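Thiosulfate sulfurtransferase (Pseudomonas aeruginosa, PDB 1YT8) probably transfers sulfur from thiosulfate to cyanide, and is built from four rhodanese-like repeats. Local coordinates at residues Glu23-Phe35 with Arg61-Leu75. Residues are numbered along the deposited sequence; the frame is centred on the assembly and turned at random.
Sequences ELALLDVREEDPF and RRDTPITVYDDGEGL
One face of the Y69 ring lies against D28, whose CA sits 3.9 Å from the ring centroid in a CH-pi contact, at the C-terminal ends of 25-28 and 66-69, neighbouring parallel strands in the central sheet of the first rhodanese-like domain. D28 OD2 lies in plane at the F35 ring edge, with Y69 OH near it. The R30 guanidinium has the backbone of P34 and F35 over one face; at its edge, in plane, come the D28 carboxylate and a water that bridges R30 NH1 to E73 OE2. Five backbone bonds join the strands, from A25 N-P65 O to V29 N-Y69 O. A25, L27, I66 and V68 put their side chains on one face of the sheet; L26, T67, D28 and Y69 take the other, where helix 11-20 meets T67. At the far end E23 OE1 accepts R61 NH2 at 2.8 Å in a salt bridge, from above its carboxylate plane, while E23 OE2 is held by R281 and T282. The D28 carboxylate forms a side-on salt bridge with R30: NE reaches OD1 at 3.0 Å and NH2 reaches OD2 at 2.7 Å, both on syn lone pairs. OD1 also accepts R30 N, an Asx turn, and Y69 OH adds a weak bond to OD2.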
loop_
_atom_site.group_PDB
_atom_site.type_symbol
_atom_site.label_atom_id
_atom_site.label_comp_id
_atom_site.label_asym_id
_atom_site.label_seq_id
_atom_site.Cartn_x
_atom_site.Cartn_y
_atom_site.Cartn_z
ATOM N N GLU A 23 -2.289 20.750 3.914
ATOM C CA GLU A 23 -1.843 19.442 4.379
ATOM C C GLU A 23 -2.600 18.954 5.598
ATOM O O GLU A 23 -2.870 19.719 6.529
ATOM C CB GLU A 23 -0.350 19.462 4.698
ATOM C CG GLU A 23 0.535 19.730 3.494
ATOM C CD GLU A 23 1.993 19.435 3.777
ATOM O OE1 GLU A 23 2.315 19.070 4.930
ATOM O OE2 GLU A 23 2.816 19.566 2.848
ATOM N N LEU A 24 -2.943 17.671 5.583
ATOM C CA LEU A 24 -3.649 17.050 6.694
ATOM C C LEU A 24 -3.474 15.542 6.627
ATOM O O LEU A 24 -3.230 14.973 5.558
ATOM C CB LEU A 24 -5.145 17.397 6.648
ATOM C CG LEU A 24 -5.990 16.856 5.489
ATOM C CD1 LEU A 24 -6.438 15.425 5.776
ATOM C CD2 LEU A 24 -7.208 17.742 5.303
ATOM N N ALA A 25 -3.582 14.901 7.783
ATOM C CA ALA A 25 -3.483 13.456 7.864
ATOM C C ALA A 25 -4.701 12.987 8.651
ATOM O O ALA A 25 -4.813 13.257 9.845
ATOM C CB ALA A 25 -2.192 13.043 8.574
ATOM N N LEU A 26 -5.624 12.324 7.959
ATOM C CA LEU A 26 -6.842 11.793 8.575
ATOM C C LEU A 26 -6.572 10.304 8.741
ATOM O O LEU A 26 -6.614 9.548 7.769
ATOM C CB LEU A 26 -8.041 12.014 7.651
ATOM C CG LEU A 26 -9.395 11.466 8.101
ATOM C CD1 LEU A 26 -9.781 12.081 9.439
ATOM C CD2 LEU A 26 -10.444 11.780 7.048
ATOM N N LEU A 27 -6.297 9.886 9.971
ATOM C CA LEU A 27 -5.950 8.495 10.233
ATOM C C LEU A 27 -7.000 7.643 10.933
ATOM O O LEU A 27 -7.460 7.975 12.025
ATOM C CB LEU A 27 -4.656 8.447 11.050
ATOM C CG LEU A 27 -3.450 9.227 10.520
ATOM C CD1 LEU A 27 -2.298 9.134 11.519
ATOM C CD2 LEU A 27 -3.035 8.672 9.164
ATOM N N ASP A 28 -7.361 6.534 10.293
ATOM C CA ASP A 28 -8.311 5.581 10.853
ATOM C C ASP A 28 -7.393 4.624 11.615
ATOM O O ASP A 28 -6.598 3.909 11.003
ATOM C CB ASP A 28 -9.028 4.829 9.730
ATOM C CG ASP A 28 -10.168 3.953 10.238
ATOM O OD1 ASP A 28 -10.034 3.354 11.330
ATOM O OD2 ASP A 28 -11.196 3.853 9.537
ATOM N N VAL A 29 -7.487 4.612 12.940
ATOM C CA VAL A 29 -6.616 3.749 13.731
ATOM C C VAL A 29 -7.144 2.349 14.041
ATOM O O VAL A 29 -6.517 1.600 14.789
ATOM C CB VAL A 29 -6.201 4.443 15.051
ATOM C CG1 VAL A 29 -5.379 5.686 14.737
ATOM C CG2 VAL A 29 -7.439 4.808 15.871
ATOM N N ARG A 30 -8.292 1.993 13.474
ATOM C CA ARG A 30 -8.845 0.657 13.676
ATOM C C ARG A 30 -8.017 -0.314 12.832
ATOM O O ARG A 30 -7.160 0.112 12.054
ATOM C CB ARG A 30 -10.299 0.600 13.201
ATOM C CG ARG A 30 -11.271 1.472 13.979
ATOM C CD ARG A 30 -12.650 1.430 13.336
ATOM N NE ARG A 30 -12.681 2.112 12.044
ATOM C CZ ARG A 30 -13.683 2.023 11.175
ATOM N NH1 ARG A 30 -14.745 1.274 11.456
ATOM N NH2 ARG A 30 -13.628 2.684 10.027
ATOM N N GLU A 31 -8.264 -1.612 12.991
ATOM C CA GLU A 31 -7.563 -2.614 12.198
ATOM C C GLU A 31 -8.058 -2.480 10.755
ATOM O O GLU A 31 -9.086 -1.844 10.502
ATOM C CB GLU A 31 -7.858 -4.023 12.717
ATOM C CG GLU A 31 -7.359 -4.301 14.138
ATOM C CD GLU A 31 -5.854 -4.147 14.274
ATOM O OE1 GLU A 31 -5.124 -4.535 13.335
ATOM O OE2 GLU A 31 -5.392 -3.657 15.326
ATOM N N GLU A 32 -7.344 -3.094 9.816
ATOM C CA GLU A 32 -7.707 -2.987 8.408
ATOM C C GLU A 32 -9.087 -3.498 8.008
ATOM O O GLU A 32 -9.766 -2.855 7.211
ATOM C CB GLU A 32 -6.643 -3.655 7.522
ATOM C CG GLU A 32 -6.808 -3.303 6.039
ATOM C CD GLU A 32 -5.773 -3.953 5.138
ATOM O OE1 GLU A 32 -5.746 -5.199 5.054
ATOM O OE2 GLU A 32 -4.989 -3.214 4.501
ATOM N N ASP A 33 -9.525 -4.638 8.543
ATOM C CA ASP A 33 -10.835 -5.133 8.136
ATOM C C ASP A 33 -11.967 -4.159 8.476
ATOM O O ASP A 33 -12.823 -3.894 7.637
ATOM C CB ASP A 33 -11.120 -6.520 8.718
ATOM C CG ASP A 33 -12.260 -7.215 7.995
ATOM O OD1 ASP A 33 -12.225 -7.270 6.746
ATOM O OD2 ASP A 33 -13.190 -7.703 8.664
ATOM N N PRO A 34 -12.004 -3.628 9.710
ATOM C CA PRO A 34 -13.104 -2.690 9.971
ATOM C C PRO A 34 -12.956 -1.405 9.140
ATOM O O PRO A 34 -13.946 -0.818 8.711
ATOM C CB PRO A 34 -13.026 -2.458 11.485
ATOM C CG PRO A 34 -11.636 -2.897 11.866
ATOM C CD PRO A 34 -11.368 -4.063 10.964
ATOM N N PHE A 35 -11.715 -0.985 8.905
ATOM C CA PHE A 35 -11.438 0.198 8.086
ATOM C C PHE A 35 -12.049 -0.027 6.705
ATOM O O PHE A 35 -12.727 0.839 6.160
ATOM C CB PHE A 35 -9.920 0.389 7.939
ATOM C CG PHE A 35 -9.515 1.297 6.801
ATOM C CD1 PHE A 35 -9.649 2.679 6.905
ATOM C CD2 PHE A 35 -8.966 0.766 5.633
ATOM C CE1 PHE A 35 -9.237 3.523 5.862
ATOM C CE2 PHE A 35 -8.555 1.596 4.590
ATOM C CZ PHE A 35 -8.690 2.978 4.705
ATOM N N ARG A 61 6.242 15.331 8.900
ATOM C CA ARG A 61 6.177 16.670 9.495
ATOM C C ARG A 61 5.508 16.595 10.860
ATOM O O ARG A 61 4.311 16.327 10.958
ATOM C CB ARG A 61 5.385 17.622 8.599
ATOM C CG ARG A 61 6.196 18.740 7.977
ATOM C CD ARG A 61 5.414 20.048 8.028
ATOM N NE ARG A 61 4.052 19.895 7.522
ATOM C CZ ARG A 61 3.080 20.780 7.721
ATOM N NH1 ARG A 61 3.323 21.882 8.419
ATOM N NH2 ARG A 61 1.868 20.565 7.230
ATOM N N ARG A 62 6.277 16.849 11.913
ATOM C CA ARG A 62 5.754 16.766 13.269
ATOM C C ARG A 62 4.602 17.715 13.581
ATOM O O ARG A 62 3.821 17.452 14.495
ATOM C CB ARG A 62 6.887 16.966 14.280
ATOM C CG ARG A 62 8.014 15.934 14.167
ATOM C CD ARG A 62 7.526 14.509 14.404
ATOM N NE ARG A 62 8.629 13.557 14.559
ATOM C CZ ARG A 62 9.324 13.019 13.560
ATOM N NH1 ARG A 62 9.044 13.321 12.300
ATOM N NH2 ARG A 62 10.313 12.175 13.825
ATOM N N ASP A 63 4.483 18.810 12.835
ATOM C CA ASP A 63 3.393 19.748 13.088
ATOM C C ASP A 63 2.270 19.657 12.050
ATOM O O ASP A 63 1.507 20.603 11.858
ATOM C CB ASP A 63 3.932 21.187 13.197
ATOM C CG ASP A 63 4.393 21.752 11.865
ATOM O OD1 ASP A 63 4.886 20.977 11.019
ATOM O OD2 ASP A 63 4.274 22.984 11.674
ATOM N N THR A 64 2.171 18.509 11.383
ATOM C CA THR A 64 1.112 18.285 10.396
ATOM C C THR A 64 -0.205 18.156 11.158
ATOM O O THR A 64 -0.253 17.522 12.213
ATOM C CB THR A 64 1.300 16.951 9.628
ATOM O OG1 THR A 64 2.534 16.968 8.906
ATOM C CG2 THR A 64 0.145 16.726 8.655
ATOM N N PRO A 65 -1.284 18.771 10.653
ATOM C CA PRO A 65 -2.563 18.647 11.362
ATOM C C PRO A 65 -3.037 17.195 11.248
ATOM O O PRO A 65 -3.470 16.760 10.181
ATOM C CB PRO A 65 -3.474 19.606 10.602
ATOM C CG PRO A 65 -2.516 20.662 10.115
ATOM C CD PRO A 65 -1.356 19.829 9.629
ATOM N N ILE A 66 -2.938 16.448 12.342
ATOM C CA ILE A 66 -3.354 15.050 12.345
ATOM C C ILE A 66 -4.683 14.882 13.068
ATOM O O ILE A 66 -4.863 15.385 14.176
ATOM C CB ILE A 66 -2.324 14.155 13.067
ATOM C CG1 ILE A 66 -0.967 14.248 12.377
ATOM C CG2 ILE A 66 -2.814 12.702 13.090
ATOM C CD1 ILE A 66 0.143 13.585 13.168
ATOM N N THR A 67 -5.610 14.174 12.431
ATOM C CA THR A 67 -6.917 13.911 13.024
ATOM C C THR A 67 -7.137 12.397 13.001
ATOM O O THR A 67 -7.240 11.793 11.932
ATOM C CB THR A 67 -8.054 14.607 12.235
ATOM O OG1 THR A 67 -7.840 16.028 12.226
ATOM C CG2 THR A 67 -9.407 14.317 12.879
ATOM N N VAL A 68 -7.193 11.789 14.183
ATOM C CA VAL A 68 -7.397 10.345 14.289
ATOM C C VAL A 68 -8.854 10.011 14.603
ATOM O O VAL A 68 -9.586 10.834 15.153
ATOM C CB VAL A 68 -6.499 9.725 15.395
ATOM C CG1 VAL A 68 -5.029 9.923 15.053
ATOM C CG2 VAL A 68 -6.811 10.360 16.740
ATOM N N TYR A 69 -9.277 8.800 14.256
ATOM C CA TYR A 69 -10.648 8.394 14.533
ATOM C C TYR A 69 -10.822 6.883 14.505
ATOM O O TYR A 69 -9.977 6.152 13.988
ATOM C CB TYR A 69 -11.608 9.023 13.509
ATOM C CG TYR A 69 -11.650 8.313 12.159
ATOM C CD1 TYR A 69 -12.538 7.258 11.927
ATOM C CD2 TYR A 69 -10.772 8.667 11.132
ATOM C CE1 TYR A 69 -12.549 6.569 10.707
ATOM C CE2 TYR A 69 -10.770 7.981 9.906
ATOM C CZ TYR A 69 -11.660 6.934 9.704
ATOM O OH TYR A 69 -11.650 6.237 8.511
ATOM N N ASP A 70 -11.924 6.432 15.089
ATOM C CA ASP A 70 -12.309 5.027 15.098
ATOM C C ASP A 70 -13.826 5.077 15.146
ATOM O O ASP A 70 -14.411 6.120 14.859
ATOM C CB ASP A 70 -11.745 4.263 16.307
ATOM C CG ASP A 70 -12.124 4.881 17.646
ATOM O OD1 ASP A 70 -13.123 5.626 17.732
ATOM O OD2 ASP A 70 -11.411 4.593 18.629
ATOM N N ASP A 71 -14.476 3.974 15.486
ATOM C CA ASP A 71 -15.928 4.007 15.546
ATOM C C ASP A 71 -16.427 3.736 16.960
ATOM O O ASP A 71 -17.398 3.010 17.153
ATOM C CB ASP A 71 -16.531 3.011 14.551
ATOM C CG ASP A 71 -18.027 3.230 14.341
ATOM O OD1 ASP A 71 -18.471 4.396 14.364
ATOM O OD2 ASP A 71 -18.753 2.239 14.136
ATOM N N GLY A 72 -15.745 4.322 17.942
ATOM C CA GLY A 72 -16.140 4.166 19.333
ATOM C C GLY A 72 -15.401 3.128 20.158
ATOM O O GLY A 72 -15.699 2.958 21.344
ATOM N N GLU A 73 -14.431 2.443 19.556
ATOM C CA GLU A 73 -13.679 1.406 20.263
ATOM C C GLU A 73 -12.760 1.921 21.367
ATOM O O GLU A 73 -12.298 1.144 22.205
ATOM C CB GLU A 73 -12.848 0.580 19.273
ATOM C CG GLU A 73 -13.681 -0.220 18.283
ATOM C CD GLU A 73 -13.947 0.529 16.985
ATOM O OE1 GLU A 73 -13.941 1.778 16.993
ATOM O OE2 GLU A 73 -14.179 -0.143 15.959
ATOM N N GLY A 74 -12.488 3.223 21.368
ATOM C CA GLY A 74 -11.604 3.783 22.375
ATOM C C GLY A 74 -10.151 3.725 21.935
ATOM O O GLY A 74 -9.235 3.879 22.745
ATOM N N LEU A 75 -9.942 3.497 20.641
ATOM C CA LEU A 75 -8.600 3.426 20.073
ATOM C C LEU A 75 -8.062 4.824 19.761
ATOM O O LEU A 75 -6.880 5.102 19.957
ATOM C CB LEU A 75 -8.615 2.601 18.779
ATOM C CG LEU A 75 -8.997 1.115 18.834
ATOM C CD1 LEU A 75 -9.022 0.540 17.423
ATOM C CD2 LEU A 75 -8.000 0.356 19.688
HETATM O O HOH W 1 -15.638 -0.363 13.801
#